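Local coordinates for protein neutral ceramidase (Pseudomonas aeruginosa, PDB 2ZWS) that hydrolyses the N-acyl bond of ceramides to release sphingosine and a fatty acid, and also runs the reverse synthesis, using a bound zinc ion, at residues R54-V59 with L295-R300; I395-I400 with V480-A485; L403-A408 with H435-G440. All coordinates share one frame; numbering follows the deposited sequence. Where two conformers were deposited one is given.

In the fold
All three contacts involve the four-stranded mixed sheet ordered 295-303, 392-400, 403-407, 435-439. Contact 1 joins its first strand to strand 55-61 of the nine-stranded sheet, contact 2 lays helix 471-488 on its second strand, and contact 3 pairs the last two. Centres lie about 10 Å apart for contacts 1 and 2, 9 Å for contacts 2 and 3, and 12 Å for contacts 1 and 3. Strand 392-400 pairs with both flanking strands, Arg399 N standing 2.7 Å from Asp296 O and Phe398 N 2.8 Å from Leu405 O. Contact 3 approaches the zinc ion, Gly440 lying about 10 Å from it at the nearest atoms; palmitic acid meets Arg298 beside contact 1.

Contact 1: R54-V59 with L295-R300. With PLM (palmitic acid), chain G.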
loop_
_atom_site.group_PDB
_atom_site.type_symbol
_atom_site.label_atom_id
_atom_site.label_comp_id
_atom_site.label_asym_id
_atom_site.label_seq_id
_atom_site.Cartn_x
_atom_site.Cartn_y
_atom_site.Cartn_z
ATOM N N ARG A 54 16.347 -2.958 22.138
ATOM C CA ARG A 54 15.224 -3.713 21.641
ATOM C C ARG A 54 14.225 -2.715 21.042
ATOM O O ARG A 54 13.349 -2.123 21.701
ATOM C CB ARG A 54 14.643 -4.751 22.580
ATOM C CG ARG A 54 15.564 -5.961 22.734
ATOM C CD ARG A 54 14.863 -7.272 22.369
ATOM N NE ARG A 54 15.843 -8.342 22.228
ATOM C CZ ARG A 54 16.111 -9.006 21.102
ATOM N NH1 ARG A 54 15.448 -8.754 19.976
ATOM N NH2 ARG A 54 17.041 -9.956 21.107
ATOM N N ARG A 55 14.464 -2.491 19.764
ATOM C CA ARG A 55 13.632 -1.651 18.955
ATOM C C ARG A 55 13.105 -2.470 17.763
ATOM O O ARG A 55 13.839 -3.273 17.184
ATOM C CB ARG A 55 14.448 -0.463 18.451
ATOM C CG ARG A 55 13.775 0.371 17.400
ATOM C CD ARG A 55 14.719 1.468 16.867
ATOM N NE ARG A 55 15.149 2.402 17.915
ATOM C CZ ARG A 55 15.708 3.588 17.677
ATOM N NH1 ARG A 55 15.908 4.013 16.434
ATOM N NH2 ARG A 55 16.069 4.349 18.694
ATOM N N LEU A 56 11.839 -2.227 17.428
ATOM C CA LEU A 56 11.212 -2.699 16.212
ATOM C C LEU A 56 10.704 -1.497 15.436
ATOM O O LEU A 56 10.361 -0.474 16.029
ATOM C CB LEU A 56 10.007 -3.583 16.562
ATOM C CG LEU A 56 10.307 -4.853 17.381
ATOM C CD1 LEU A 56 8.988 -5.482 17.758
ATOM C CD2 LEU A 56 11.163 -5.842 16.623
ATOM N N VAL A 57 10.635 -1.628 14.117
ATOM C CA VAL A 57 9.903 -0.631 13.333
ATOM C C VAL A 57 8.982 -1.332 12.321
ATOM O O VAL A 57 9.383 -2.267 11.602
ATOM C CB VAL A 57 10.846 0.447 12.692
ATOM C CG1 VAL A 57 11.864 -0.175 11.743
ATOM C CG2 VAL A 57 10.028 1.543 12.007
ATOM N N TYR A 58 7.735 -0.866 12.308
ATOM C CA TYR A 58 6.720 -1.313 11.367
ATOM C C TYR A 58 6.322 -0.121 10.493
ATOM O O TYR A 58 6.088 0.976 11.008
ATOM C CB TYR A 58 5.487 -1.827 12.144
ATOM C CG TYR A 58 4.292 -2.083 11.284
ATOM C CD1 TYR A 58 3.326 -1.091 11.071
ATOM C CD2 TYR A 58 4.137 -3.315 10.668
ATOM C CE1 TYR A 58 2.225 -1.312 10.254
ATOM C CE2 TYR A 58 3.021 -3.577 9.854
ATOM C CZ TYR A 58 2.082 -2.566 9.648
ATOM O OH TYR A 58 0.994 -2.822 8.842
ATOM N N VAL A 59 6.370 -0.315 9.172
ATOM C CA VAL A 59 5.984 0.746 8.244
ATOM C C VAL A 59 4.852 0.259 7.357
ATOM O O VAL A 59 4.975 -0.802 6.723
ATOM C CB VAL A 59 7.196 1.239 7.346
ATOM C CG1 VAL A 59 6.781 2.415 6.498
ATOM C CG2 VAL A 59 8.442 1.602 8.198
ATOM N N LEU A 295 9.807 -7.217 23.607
ATOM C CA LEU A 295 9.833 -7.148 22.155
ATOM C C LEU A 295 10.819 -8.201 21.660
ATOM O O LEU A 295 11.885 -8.394 22.240
ATOM C CB LEU A 295 10.308 -5.764 21.679
ATOM C CG LEU A 295 9.480 -4.549 22.116
ATOM C CD1 LEU A 295 10.007 -3.301 21.423
ATOM C CD2 LEU A 295 7.992 -4.741 21.861
ATOM N N ASP A 296 10.467 -8.864 20.567
ATOM C CA ASP A 296 11.356 -9.849 19.957
ATOM C C ASP A 296 10.973 -9.955 18.501
ATOM O O ASP A 296 9.920 -9.430 18.063
ATOM C CB ASP A 296 11.176 -11.212 20.654
ATOM C CG ASP A 296 12.358 -12.160 20.461
ATOM O OD1 ASP A 296 13.373 -11.811 19.823
ATOM O OD2 ASP A 296 12.254 -13.275 21.001
ATOM N N SER A 297 11.825 -10.632 17.744
ATOM C CA SER A 297 11.500 -10.841 16.339
ATOM C C SER A 297 12.338 -11.948 15.731
ATOM O O SER A 297 13.403 -12.335 16.275
ATOM C CB SER A 297 11.733 -9.545 15.560
ATOM O OG SER A 297 13.116 -9.224 15.613
ATOM N N ARG A 298 11.857 -12.450 14.588
ATOM C CA ARG A 298 12.656 -13.365 13.759
ATOM C C ARG A 298 12.397 -13.018 12.298
ATOM O O ARG A 298 11.349 -12.452 11.960
ATOM C CB ARG A 298 12.286 -14.838 13.998
ATOM C CG ARG A 298 12.649 -15.382 15.367
ATOM C CD ARG A 298 14.165 -15.506 15.611
ATOM N NE ARG A 298 14.399 -16.233 16.856
ATOM C CZ ARG A 298 14.258 -15.697 18.072
ATOM N NH1 ARG A 298 13.896 -14.427 18.216
ATOM N NH2 ARG A 298 14.462 -16.435 19.152
ATOM N N PHE A 299 13.368 -13.360 11.459
ATOM C CA PHE A 299 13.274 -13.094 10.035
ATOM C C PHE A 299 14.115 -14.121 9.299
ATOM O O PHE A 299 15.221 -14.458 9.747
ATOM C CB PHE A 299 13.836 -11.705 9.701
ATOM C CG PHE A 299 13.927 -11.430 8.226
ATOM C CD1 PHE A 299 12.901 -10.753 7.580
ATOM C CD2 PHE A 299 15.030 -11.859 7.477
ATOM C CE1 PHE A 299 12.943 -10.533 6.217
ATOM C CE2 PHE A 299 15.086 -11.612 6.120
ATOM C CZ PHE A 299 14.054 -10.958 5.489
ATOM N N ARG A 300 13.606 -14.567 8.155
ATOM C CA ARG A 300 14.327 -15.486 7.294
ATOM C C ARG A 300 13.953 -15.250 5.841
ATOM O O ARG A 300 12.769 -15.216 5.530
ATOM C CB ARG A 300 13.891 -16.923 7.655
ATOM C CG ARG A 300 15.039 -17.782 7.891
ATOM C CD ARG A 300 14.890 -19.115 7.232
ATOM N NE ARG A 300 13.735 -19.914 7.610
ATOM C CZ ARG A 300 13.488 -21.097 7.051
ATOM N NH1 ARG A 300 14.322 -21.555 6.133
ATOM N NH2 ARG A 300 12.431 -21.832 7.413
HETATM C C1 PLM G . 18.099 -15.358 19.224
HETATM O O1 PLM G . 18.102 -14.126 19.474
HETATM O O2 PLM G . 17.425 -16.129 19.949
HETATM C C2 PLM G . 18.901 -15.909 18.069
HETATM C C3 PLM G . 18.571 -15.121 16.804
HETATM C C4 PLM G . 19.486 -15.539 15.660
HETATM C C5 PLM G . 20.898 -14.961 15.734
HETATM C C6 PLM G . 21.586 -15.183 14.391
HETATM C C7 PLM G . 22.460 -16.432 14.410
HETATM C C8 PLM G . 21.852 -17.580 13.616
HETATM C C9 PLM G . 22.847 -18.730 13.473
HETATM C CA PLM G . 22.260 -20.060 13.931
HETATM C CB PLM G . 21.668 -20.839 12.759
HETATM C CC PLM G . 20.291 -21.377 13.128
HETATM C CD PLM G . 20.228 -22.895 12.992
HETATM C CE PLM G . 19.053 -23.487 13.764
HETATM C CF PLM G . 17.798 -23.587 12.900
HETATM C CG PLM G . 17.795 -24.850 12.044
#
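Leu295, Arg54 and Leu56 supply most of the buried surface where the start of strand 55-61 passes the start of strand 295-303. The strand axes are 64° apart and approach to 7.4 Å, and no hydrogen bond links the two segments, so this is packing between two sheets. Leu295 makes contact at two points: CB lies 4.1 Å from Leu56 CD1, the two side chains crossing obliquely, while CD1 rests 3.6 Å from the carbonyl oxygen Arg54 O. Leu56 sends its other methyl further along, CD2 meeting Ser297 CB at 3.9 Å; Ser297 OG is taken by Asn89 O. Arg54 bends at chi2 (-123°), which places CD 3.2 Å from Leu295 O, and runs on beside Asp296, both side chains pointing the same way. Its NH1 is 3.7 Å from Asp296 OD1, a long salt bridge. The oxygen lies over a face of the guanidinium, so charge alone acts and no N-H is aimed at it. Asp296 OD1 also receives a weak bond from Arg298 NH1, lying at the edge of that guanidinium. Arg298 NH1 makes a straighter bond to Ser297 O, and NH2 bonds to Leu490 O. O2 of palmitic acid lies over the Arg298 guanidinium face, 3.1 Å from NH2, where any attraction is probably electrostatic. Asp296 probably eases the repulsion between Arg54 and Arg298, whose NH1 atoms are 6.1 Å apart.

Contact 2: I395-I400 with V480-A485; sequences IQMFRI and VDMAVA
Met482 reaches from helix 471-488 to the strand, and its side chain can be followed atom by atom across Met397 and Ile395. In the Met397 conformer given, CB starts against the sulphur of Met397, with SD at 3.8 Å. CG is anti to the backbone N (chi1 -178°) and touches the same sulphur, Met397 SD lying 3.7 Å away. The two methionines thus lie antiparallel, each sulphur against the other's CG. Met482 SD comes down on the strand itself, 3.7 Å from Met397 N and equally close to Met397 CG. A bend at chi3 (-76°) then turns CE toward Ile395, where it lies 3.4 Å from the carbonyl oxygen Ile395 O and 3.8 Å from the methyl Ile395 CG2. Met397, in the same conformer, answers by carrying its own CE to the helix, 4.0 Å from Ala483 CB and near Ala483 CA. No hydrogen bond crosses, so the evidence is for apolar packing made largely of two flexible thioethers. The helix and strand axes approach to 9.1 Å at 39° to each other. On the sheet side, strand 295-303 lies next to strand 392-400 and brings Arg298 against Met482. Helix 414-428 flanks the contact through Val424, which touches both Met397 and Ala483, while Phe479, earlier on helix 471-488, packs on Ile395 and Met397.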
loop_
_atom_site.group_PDB
_atom_site.type_symbol
_atom_site.label_atom_id
_atom_site.label_comp_id
_atom_site.label_asym_id
_atom_site.label_seq_id
_atom_site.Cartn_x
_atom_site.Cartn_y
_atom_site.Cartn_z
ATOM N N ILE A 395 10.093 -14.269 5.405
ATOM C CA ILE A 395 9.127 -14.670 6.413
ATOM C C ILE A 395 9.575 -13.945 7.694
ATOM O O ILE A 395 10.764 -13.984 8.050
ATOM C CB ILE A 395 9.168 -16.206 6.640
ATOM C CG1 ILE A 395 8.838 -17.009 5.344
ATOM C CG2 ILE A 395 8.274 -16.603 7.823
ATOM C CD1 ILE A 395 7.461 -16.711 4.805
ATOM N N GLN A 396 8.644 -13.288 8.391
ATOM C CA GLN A 396 8.998 -12.453 9.519
ATOM C C GLN A 396 7.892 -12.483 10.554
ATOM O O GLN A 396 6.693 -12.534 10.208
ATOM C CB GLN A 396 9.179 -11.017 9.023
ATOM C CG GLN A 396 9.742 -10.078 10.101
ATOM C CD GLN A 396 9.953 -8.696 9.549
ATOM O OE1 GLN A 396 9.056 -8.157 8.916
ATOM N NE2 GLN A 396 11.154 -8.118 9.764
ATOM N N MET A 397 8.304 -12.398 11.821
ATOM C CA MET A 397 7.372 -12.260 12.939
ATOM C C MET A 397 7.950 -11.306 13.962
ATOM O O MET A 397 9.152 -11.360 14.263
ATOM C CB MET A 397 7.107 -13.596 13.638
ATOM C CG MET A 397 6.397 -14.639 12.807
ATOM S SD MET A 397 6.181 -16.227 13.641
ATOM C CE MET A 397 5.265 -15.721 15.101
ATOM N N PHE A 398 7.099 -10.400 14.459
ATOM C CA PHE A 398 7.444 -9.555 15.603
ATOM C C PHE A 398 6.661 -10.069 16.802
ATOM O O PHE A 398 5.497 -10.448 16.663
ATOM C CB PHE A 398 6.988 -8.107 15.405
ATOM C CG PHE A 398 7.837 -7.295 14.459
ATOM C CD1 PHE A 398 9.019 -7.794 13.906
ATOM C CD2 PHE A 398 7.452 -5.998 14.152
ATOM C CE1 PHE A 398 9.782 -7.021 13.030
ATOM C CE2 PHE A 398 8.228 -5.207 13.295
ATOM C CZ PHE A 398 9.392 -5.716 12.749
ATOM N N ARG A 399 7.293 -10.071 17.969
ATOM C CA ARG A 399 6.549 -10.233 19.210
ATOM C C ARG A 399 6.497 -8.846 19.872
ATOM O O ARG A 399 7.537 -8.187 20.037
ATOM C CB ARG A 399 7.233 -11.224 20.162
ATOM C CG ARG A 399 6.583 -11.146 21.551
ATOM C CD ARG A 399 7.128 -12.140 22.540
ATOM N NE ARG A 399 6.293 -12.092 23.741
ATOM C CZ ARG A 399 6.136 -13.101 24.599
ATOM N NH1 ARG A 399 6.804 -14.241 24.424
ATOM N NH2 ARG A 399 5.322 -12.960 25.641
ATOM N N ILE A 400 5.285 -8.406 20.219
ATOM C CA ILE A 400 5.093 -7.135 20.897
ATOM C C ILE A 400 4.275 -7.454 22.159
ATOM O O ILE A 400 3.049 -7.553 22.093
ATOM C CB ILE A 400 4.368 -6.087 19.979
ATOM C CG1 ILE A 400 5.100 -5.909 18.636
ATOM C CG2 ILE A 400 4.248 -4.765 20.697
ATOM C CD1 ILE A 400 4.260 -5.166 17.578
ATOM N N VAL A 480 4.918 -21.599 11.528
ATOM C CA VAL A 480 4.917 -22.387 12.768
ATOM C C VAL A 480 6.349 -22.613 13.251
ATOM O O VAL A 480 6.648 -22.419 14.453
ATOM C CB VAL A 480 4.151 -23.714 12.596
ATOM C CG1 VAL A 480 4.482 -24.692 13.746
ATOM C CG2 VAL A 480 2.670 -23.402 12.564
ATOM N N ASP A 481 7.241 -22.968 12.327
ATOM C CA ASP A 481 8.634 -23.204 12.705
ATOM C C ASP A 481 9.260 -21.930 13.314
ATOM O O ASP A 481 9.992 -21.995 14.312
ATOM C CB ASP A 481 9.449 -23.749 11.519
ATOM C CG ASP A 481 9.097 -25.209 11.169
ATOM O OD1 ASP A 481 8.310 -25.840 11.914
ATOM O OD2 ASP A 481 9.621 -25.728 10.151
ATOM N N MET A 482 8.922 -20.766 12.745
ATOM C CA MET A 482 9.436 -19.493 13.264
ATOM C C MET A 482 8.869 -19.222 14.655
ATOM O O MET A 482 9.594 -18.789 15.543
ATOM C CB MET A 482 9.098 -18.349 12.309
ATOM C CG MET A 482 9.664 -17.013 12.803
ATOM S SD MET A 482 9.636 -15.792 11.468
ATOM C CE MET A 482 11.028 -16.359 10.473
ATOM N N ALA A 483 7.579 -19.508 14.850
ATOM C CA ALA A 483 6.924 -19.301 16.149
ATOM C C ALA A 483 7.577 -20.187 17.216
ATOM O O ALA A 483 7.784 -19.765 18.361
ATOM C CB ALA A 483 5.420 -19.624 16.050
ATOM N N VAL A 484 7.864 -21.438 16.853
ATOM C CA VAL A 484 8.534 -22.362 17.773
ATOM C C VAL A 484 9.930 -21.850 18.119
ATOM O O VAL A 484 10.311 -21.839 19.291
ATOM C CB VAL A 484 8.603 -23.777 17.176
ATOM C CG1 VAL A 484 9.579 -24.697 17.994
ATOM C CG2 VAL A 484 7.193 -24.393 17.137
ATOM N N ALA A 485 10.684 -21.391 17.116
ATOM C CA ALA A 485 11.990 -20.762 17.405
ATOM C C ALA A 485 11.900 -19.591 18.408
ATOM O O ALA A 485 12.695 -19.501 19.340
ATOM C CB ALA A 485 12.672 -20.325 16.108
#

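Contact 3: L403-A408 with H435-G440; sequences LELLGA and HVVFNG
Leu403 opens the pairing opposite His435; in the conformer given its CD2 lies 3.7 Å from His435 CB, close to the root of the imidazole. That ring stacks on Tyr148, and its NE2 is hydrogen-bonded to Glu289. Glu404 then bonds through both backbone groups: its N donates to His435 O, and its O accepts from Val437 N at 2.8 Å, nearly straight at 171°. Its carboxylate lies on the opposite face from Leu403 and is engaged by Ser428 OG. Leu405 returns to the face of Leu403, its CG anti to the backbone N (chi1 172°); CD1 packs on Val437 CG1, and Trp200 touches both residues. One residue of the first strand serving two of the second marks parallel strands; their axes approach to 4.8 Å, only 17° from alignment. Helix 414-428 lies between them in the chain, giving a beta-alpha-beta unit at one edge of the four-stranded sheet, and its Val424 packs against Glu404 and Val436. The unit's C-terminal end nears the active site: the side chain of Asn439 is about 5 Å from that of Asn60, an inferred substrate-binding residue, and Gly440 is about 7 Å from the zinc ligand Glu411, both between nearest atoms. Leu406 faces the helix: its N donates to Val437 O, CD1 meets Val436 CG1 at 3.7 Å, and CD2 reaches Phe438 CD1 at 3.9 Å, the latter two side chains crossing at about a right angle. Leu406 O receives Asn439 N. Gly407 brings CA against Asn439 O in a CA-H...O contact. At Ala408 the backbone N donates to that same oxygen, while CB touches Phe438 CZ at 3.5 Å. Phe479 of helix 471-488 covers Leu406 and Ala408, and Phe412 meets the Phe438 ring edge-to-face.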
loop_
_atom_site.group_PDB
_atom_site.type_symbol
_atom_site.label_atom_id
_atom_site.label_comp_id
_atom_site.label_asym_id
_atom_site.label_seq_id
_atom_site.Cartn_x
_atom_site.Cartn_y
_atom_site.Cartn_z
ATOM N N LEU A 403 1.335 -9.922 21.984
ATOM C CA LEU A 403 0.958 -9.920 20.561
ATOM C C LEU A 403 2.049 -10.499 19.697
ATOM O O LEU A 403 3.228 -10.279 19.952
ATOM C CB LEU A 403 0.760 -8.498 20.049
ATOM C CG LEU A 403 -0.136 -7.587 20.855
ATOM C CD1 LEU A 403 -0.246 -6.244 20.117
ATOM C CD2 LEU A 403 -1.503 -8.217 21.060
ATOM N N GLU A 404 1.645 -11.232 18.667
ATOM C CA GLU A 404 2.593 -11.561 17.599
ATOM C C GLU A 404 2.035 -11.055 16.301
ATOM O O GLU A 404 0.850 -11.213 16.032
ATOM C CB GLU A 404 2.874 -13.055 17.489
ATOM C CG GLU A 404 3.939 -13.525 18.439
ATOM C CD GLU A 404 4.259 -15.016 18.302
ATOM O OE1 GLU A 404 3.369 -15.817 17.902
ATOM O OE2 GLU A 404 5.408 -15.379 18.628
ATOM N N LEU A 405 2.908 -10.431 15.518
ATOM C CA LEU A 405 2.534 -9.818 14.261
ATOM C C LEU A 405 3.335 -10.548 13.185
ATOM O O LEU A 405 4.562 -10.607 13.233
ATOM C CB LEU A 405 2.890 -8.329 14.319
ATOM C CG LEU A 405 2.747 -7.519 13.034
ATOM C CD1 LEU A 405 1.299 -7.523 12.500
ATOM C CD2 LEU A 405 3.246 -6.098 13.226
ATOM N N LEU A 406 2.636 -11.148 12.234
ATOM C CA LEU A 406 3.292 -11.871 11.155
ATOM C C LEU A 406 3.300 -11.042 9.894
ATOM O O LEU A 406 2.281 -10.440 9.538
ATOM C CB LEU A 406 2.546 -13.163 10.834
ATOM C CG LEU A 406 2.605 -14.387 11.764
ATOM C CD1 LEU A 406 2.524 -14.092 13.231
ATOM C CD2 LEU A 406 1.501 -15.400 11.365
ATOM N N GLY A 407 4.452 -11.012 9.215
ATOM C CA GLY A 407 4.547 -10.302 7.947
ATOM C C GLY A 407 4.692 -11.361 6.856
ATOM O O GLY A 407 5.704 -12.084 6.819
ATOM N N ALA A 408 3.686 -11.462 5.984
ATOM C CA ALA A 408 3.653 -12.470 4.930
ATOM C C ALA A 408 3.653 -11.819 3.546
ATOM O O ALA A 408 2.851 -10.904 3.307
ATOM C CB ALA A 408 2.439 -13.352 5.123
ATOM N N HIS A 435 -2.628 -13.014 21.163
ATOM C CA HIS A 435 -3.233 -12.514 19.931
ATOM C C HIS A 435 -2.213 -12.609 18.814
ATOM O O HIS A 435 -1.052 -12.234 18.994
ATOM C CB HIS A 435 -3.686 -11.061 20.087
ATOM C CG HIS A 435 -4.650 -10.849 21.213
ATOM N ND1 HIS A 435 -5.966 -11.260 21.157
ATOM C CD2 HIS A 435 -4.484 -10.286 22.426
ATOM C CE1 HIS A 435 -6.572 -10.949 22.290
ATOM N NE2 HIS A 435 -5.692 -10.359 23.079
ATOM N N VAL A 436 -2.637 -13.156 17.684
ATOM C CA VAL A 436 -1.765 -13.259 16.510
ATOM C C VAL A 436 -2.402 -12.467 15.384
ATOM O O VAL A 436 -3.547 -12.700 15.040
ATOM C CB VAL A 436 -1.578 -14.729 16.095
ATOM C CG1 VAL A 436 -0.748 -14.840 14.821
ATOM C CG2 VAL A 436 -0.932 -15.523 17.235
ATOM N N VAL A 437 -1.680 -11.471 14.884
ATOM C CA VAL A 437 -2.183 -10.641 13.792
ATOM C C VAL A 437 -1.433 -11.026 12.510
ATOM O O VAL A 437 -0.202 -11.045 12.499
ATOM C CB VAL A 437 -1.957 -9.149 14.069
ATOM C CG1 VAL A 437 -2.388 -8.334 12.858
ATOM C CG2 VAL A 437 -2.762 -8.721 15.281
ATOM N N PHE A 438 -2.178 -11.344 11.456
ATOM C CA PHE A 438 -1.571 -11.766 10.210
ATOM C C PHE A 438 -1.560 -10.587 9.245
ATOM O O PHE A 438 -2.612 -10.166 8.819
ATOM C CB PHE A 438 -2.389 -12.924 9.634
ATOM C CG PHE A 438 -1.797 -13.522 8.402
ATOM C CD1 PHE A 438 -0.982 -14.640 8.470
ATOM C CD2 PHE A 438 -2.049 -12.951 7.152
ATOM C CE1 PHE A 438 -0.417 -15.196 7.309
ATOM C CE2 PHE A 438 -1.503 -13.507 5.985
ATOM C CZ PHE A 438 -0.675 -14.626 6.070
ATOM N N ASN A 439 -0.392 -10.033 8.940
ATOM C CA ASN A 439 -0.304 -8.916 8.000
ATOM C C ASN A 439 0.243 -9.401 6.663
ATOM O O ASN A 439 1.439 -9.623 6.543
ATOM C CB ASN A 439 0.597 -7.823 8.620
ATOM C CG ASN A 439 0.462 -6.459 7.934
ATOM O OD1 ASN A 439 0.214 -6.350 6.708
ATOM N ND2 ASN A 439 0.642 -5.417 8.716
ATOM N N GLY A 440 -0.637 -9.614 5.679
ATOM C CA GLY A 440 -0.252 -9.939 4.289
ATOM C C GLY A 440 0.359 -8.708 3.624
ATOM O O GLY A 440 0.409 -7.622 4.231
#